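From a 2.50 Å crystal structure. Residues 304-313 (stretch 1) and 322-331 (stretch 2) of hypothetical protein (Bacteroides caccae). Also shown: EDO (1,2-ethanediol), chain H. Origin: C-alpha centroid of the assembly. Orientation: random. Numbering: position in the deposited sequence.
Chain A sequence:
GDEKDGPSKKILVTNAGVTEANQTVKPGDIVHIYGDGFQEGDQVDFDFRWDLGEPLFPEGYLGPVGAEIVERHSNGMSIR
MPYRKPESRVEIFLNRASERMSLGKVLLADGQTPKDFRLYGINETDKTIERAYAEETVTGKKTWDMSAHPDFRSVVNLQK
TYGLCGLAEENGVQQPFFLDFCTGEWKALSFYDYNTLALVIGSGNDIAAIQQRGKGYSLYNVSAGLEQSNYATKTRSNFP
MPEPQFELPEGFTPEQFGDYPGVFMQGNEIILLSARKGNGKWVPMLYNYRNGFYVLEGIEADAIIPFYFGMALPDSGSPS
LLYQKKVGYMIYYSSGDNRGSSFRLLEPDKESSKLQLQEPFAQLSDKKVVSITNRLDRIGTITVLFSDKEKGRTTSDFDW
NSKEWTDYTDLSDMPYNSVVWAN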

# COMPACT_ATOMS: atom_id res chain seq x y z
N ILE A 304 -28.69 15.12 -22.36
CA ILE A 304 -27.27 14.84 -22.32
C ILE A 304 -26.85 14.56 -20.88
O ILE A 304 -27.09 15.38 -19.99
CB ILE A 304 -26.43 16.01 -22.86
CG1 ILE A 304 -26.81 16.32 -24.32
CG2 ILE A 304 -24.94 15.69 -22.78
CD1 ILE A 304 -26.07 17.50 -24.91
N ILE A 305 -26.24 13.40 -20.67
CA ILE A 305 -25.73 13.02 -19.36
C ILE A 305 -24.28 12.59 -19.50
O ILE A 305 -23.98 11.68 -20.28
CB ILE A 305 -26.54 11.85 -18.77
CG1 ILE A 305 -28.04 12.18 -18.78
CG2 ILE A 305 -26.08 11.55 -17.35
CD1 ILE A 305 -28.93 11.00 -18.40
N PRO A 306 -23.36 13.23 -18.76
CA PRO A 306 -21.98 12.77 -18.78
C PRO A 306 -21.82 11.44 -18.04
O PRO A 306 -22.58 11.16 -17.11
CB PRO A 306 -21.21 13.87 -18.04
CG PRO A 306 -22.17 15.00 -17.85
CD PRO A 306 -23.53 14.39 -17.87
N PHE A 307 -20.84 10.64 -18.44
CA PHE A 307 -20.55 9.39 -17.74
C PHE A 307 -19.06 9.08 -17.76
O PHE A 307 -18.29 9.70 -18.48
CB PHE A 307 -21.32 8.23 -18.38
CG PHE A 307 -20.91 7.94 -19.80
CD1 PHE A 307 -19.81 7.14 -20.06
CD2 PHE A 307 -21.63 8.46 -20.86
CE1 PHE A 307 -19.43 6.87 -21.37
CE2 PHE A 307 -21.26 8.19 -22.16
CZ PHE A 307 -20.16 7.40 -22.42
N TYR A 308 -18.68 8.10 -16.94
CA TYR A 308 -17.34 7.55 -17.01
C TYR A 308 -17.36 6.05 -16.78
O TYR A 308 -18.25 5.54 -16.11
CB TYR A 308 -16.42 8.21 -15.98
CG TYR A 308 -16.64 7.80 -14.55
CD1 TYR A 308 -17.61 8.43 -13.76
CD2 TYR A 308 -15.86 6.81 -13.96
CE1 TYR A 308 -17.80 8.06 -12.44
CE2 TYR A 308 -16.04 6.44 -12.65
CZ TYR A 308 -17.02 7.06 -11.89
OH TYR A 308 -17.20 6.68 -10.58
N PHE A 309 -16.38 5.36 -17.35
CA PHE A 309 -16.08 3.97 -17.00
C PHE A 309 -14.81 3.96 -16.17
O PHE A 309 -13.80 4.50 -16.59
CB PHE A 309 -15.80 3.14 -18.26
CG PHE A 309 -17.01 2.85 -19.10
CD1 PHE A 309 -17.43 3.75 -20.06
CD2 PHE A 309 -17.70 1.65 -18.96
CE1 PHE A 309 -18.53 3.47 -20.86
CE2 PHE A 309 -18.80 1.37 -19.74
CZ PHE A 309 -19.22 2.28 -20.70
N GLY A 310 -14.86 3.35 -14.99
CA GLY A 310 -13.65 3.11 -14.20
C GLY A 310 -13.00 1.82 -14.67
O GLY A 310 -13.58 0.75 -14.53
N MSE A 311 -11.81 1.92 -15.26
CA MSE A 311 -11.14 0.77 -15.89
C MSE A 311 -10.25 0.00 -14.94
O MSE A 311 -9.67 -1.01 -15.32
CB MSE A 311 -10.32 1.26 -17.08
CG MSE A 311 -11.17 2.05 -18.07
SE MSE A 311 -12.68 0.99 -18.75
CE MSE A 311 -11.68 -0.43 -19.69
N ALA A 312 -10.14 0.49 -13.70
CA ALA A 312 -9.51 -0.26 -12.61
C ALA A 312 -10.17 0.15 -11.30
O ALA A 312 -10.88 1.15 -11.25
CB ALA A 312 -8.02 0.01 -12.55
N LEU A 313 -9.92 -0.62 -10.25
CA LEU A 313 -10.44 -0.28 -8.92
C LEU A 313 -9.68 0.92 -8.37
O LEU A 313 -8.45 0.98 -8.49
CB LEU A 313 -10.31 -1.47 -7.96
CG LEU A 313 -11.02 -2.76 -8.38
CD1 LEU A 313 -10.53 -3.94 -7.54
CD2 LEU A 313 -12.53 -2.61 -8.26
N LEU A 322 -3.22 7.76 -9.90
CA LEU A 322 -3.90 8.10 -11.16
C LEU A 322 -5.03 7.11 -11.52
O LEU A 322 -4.78 5.97 -11.90
CB LEU A 322 -2.88 8.18 -12.31
CG LEU A 322 -3.25 9.01 -13.55
CD1 LEU A 322 -4.41 8.40 -14.33
CD2 LEU A 322 -3.56 10.46 -13.19
N TYR A 323 -6.27 7.59 -11.42
CA TYR A 323 -7.45 6.78 -11.67
C TYR A 323 -7.73 6.71 -13.17
O TYR A 323 -7.99 7.72 -13.80
CB TYR A 323 -8.65 7.39 -10.93
CG TYR A 323 -9.91 6.57 -10.95
CD1 TYR A 323 -9.87 5.19 -10.72
CD2 TYR A 323 -11.15 7.16 -11.14
CE1 TYR A 323 -11.03 4.44 -10.72
CE2 TYR A 323 -12.32 6.41 -11.14
CZ TYR A 323 -12.25 5.04 -10.93
OH TYR A 323 -13.40 4.27 -10.92
N GLN A 324 -7.67 5.50 -13.72
CA GLN A 324 -7.78 5.28 -15.17
C GLN A 324 -9.22 5.09 -15.62
O GLN A 324 -9.96 4.32 -15.02
CB GLN A 324 -6.91 4.10 -15.59
CG GLN A 324 -5.42 4.44 -15.60
CD GLN A 324 -4.52 3.26 -15.34
OE1 GLN A 324 -3.59 3.00 -16.11
NE2 GLN A 324 -4.77 2.54 -14.25
N LYS A 325 -9.60 5.79 -16.69
CA LYS A 325 -11.00 5.81 -17.11
C LYS A 325 -11.22 6.32 -18.53
O LYS A 325 -10.38 7.00 -19.11
CB LYS A 325 -11.83 6.64 -16.13
CG LYS A 325 -11.20 7.96 -15.76
CD LYS A 325 -11.89 8.65 -14.59
CE LYS A 325 -10.92 9.64 -13.95
NZ LYS A 325 -11.52 10.99 -13.79
N LYS A 326 -12.37 5.94 -19.08
CA LYS A 326 -12.87 6.47 -20.34
C LYS A 326 -14.13 7.24 -20.02
O LYS A 326 -15.01 6.72 -19.33
CB LYS A 326 -13.18 5.33 -21.32
CG LYS A 326 -11.95 4.56 -21.76
CD LYS A 326 -12.30 3.18 -22.27
CE LYS A 326 -11.06 2.34 -22.55
NZ LYS A 326 -10.31 2.80 -23.74
N VAL A 327 -14.22 8.48 -20.48
CA VAL A 327 -15.38 9.32 -20.19
C VAL A 327 -16.05 9.80 -21.46
O VAL A 327 -15.44 9.84 -22.53
CB VAL A 327 -15.01 10.55 -19.33
CG1 VAL A 327 -14.16 10.12 -18.14
CG2 VAL A 327 -14.28 11.60 -20.15
N GLY A 328 -17.32 10.17 -21.33
CA GLY A 328 -18.06 10.69 -22.46
C GLY A 328 -19.43 11.20 -22.10
O GLY A 328 -19.74 11.43 -20.93
N TYR A 329 -20.25 11.37 -23.14
CA TYR A 329 -21.59 11.91 -23.03
C TYR A 329 -22.60 10.91 -23.60
O TYR A 329 -22.39 10.37 -24.69
CB TYR A 329 -21.69 13.20 -23.83
CG TYR A 329 -21.09 14.43 -23.17
CD1 TYR A 329 -21.69 15.01 -22.06
CD2 TYR A 329 -19.96 15.05 -23.71
CE1 TYR A 329 -21.16 16.15 -21.48
CE2 TYR A 329 -19.43 16.20 -23.14
CZ TYR A 329 -20.04 16.74 -22.02
OH TYR A 329 -19.52 17.89 -21.45
N MSE A 330 -23.68 10.68 -22.86
CA MSE A 330 -24.85 10.00 -23.40
C MSE A 330 -25.66 11.07 -24.07
O MSE A 330 -26.04 12.04 -23.42
CB MSE A 330 -25.68 9.33 -22.31
CG MSE A 330 -26.77 8.40 -22.85
SE MSE A 330 -28.31 9.36 -23.64
CE MSE A 330 -28.84 10.53 -22.14
N ILE A 331 -25.92 10.92 -25.37
CA ILE A 331 -26.66 11.92 -26.13
C ILE A 331 -27.97 11.32 -26.65
O ILE A 331 -27.94 10.31 -27.35
CB ILE A 331 -25.81 12.46 -27.30
CG1 ILE A 331 -24.63 13.26 -26.74
CG2 ILE A 331 -26.65 13.35 -28.22
CD1 ILE A 331 -23.53 13.50 -27.73
C1 EDO H . -22.29 9.42 -14.43
O1 EDO H . -23.09 9.88 -13.34
C2 EDO H . -21.55 8.16 -13.99
O2 EDO H . -20.82 7.57 -15.07

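Residues 304-310 and 325-331 pair as two antiparallel strands, and a ladder of backbone hydrogen bonds sets which face of the sheet each strand side chain starts from. Ile305 and Met330 exchange a pair of bonds (Ile305 N to Met330 O, 3.1 Å; Met330 N to Ile305 O, 2.8 Å), as do Phe307 with Gly328 and Phe309 with Lys326. Beyond the strands, Met311 N still reaches Gln324 O at 3.0 Å. Pro306, which has no amide hydrogen, occupies a non-hydrogen-bonded position of this ladder and so costs it nothing; its CA lies 3.4 Å from Gly328 O in a CA-H...O contact.

The face carrying Ile305, Phe307, Phe309, Lys326 and Met330 is organised around Phe307. Its chi1 of 64° (p) swings the ring across the neighbouring strand, where Gly328 CA sits over the ring face, 4.1 Å from the centroid. Glycine suits this place because an ideal CB on Gly328 would come within a tight 3.2 Å of Phe307 CZ. The edge of the ring meets the backbone of Met330, with Phe307 CE2 3.5 Å from Met330 N. Met330, a selenomethionine, has chi1 t followed by two m torsions, a bent chain that brings its CE to 3.8 Å from Ile305 CD1. Just past the end of the first strand, the selenomethionine Met311, with its CA-to-CB bond toward the second stretch and m at all three torsions, places its CE 4.0 Å from Lys326 CE, so the lysine contributes its aliphatic portion to the packing.

On the face with Ile304, Pro306, Tyr308, Val327, Tyr329 and Ile331, the Tyr329 ring, with chi1 m, comes close to the first strand. Ile304 CG2 lies 3.4 Å from Tyr329 CD1, and Pro306 CG 3.9 Å from Tyr329 CE1, while the tyrosine hydroxyl is satisfied elsewhere in the structure. Tyr308 adopts p (74°); its CB packs 3.7 Å from Val327 CG1, a compact branched partner where the strands approach closely, and its CE2 reaches within 3.8 Å of Tyr323 OH.

Tyr323, with chi1 t, carries its ring back to the first stretch although its CA-to-CB bond points sideways. Its OH lies 3.5 Å from Gly310 CA, and an ideal CB on Gly310 would clash with that oxygen at 2.2 Å, so the absence of a side chain makes room for the tyrosine. Tyr308 N, facing away from the partner strand, donates instead to O2 of the ethanediol at 2.9 Å. Altogether the contact buries 919 Å², summed over both stretches.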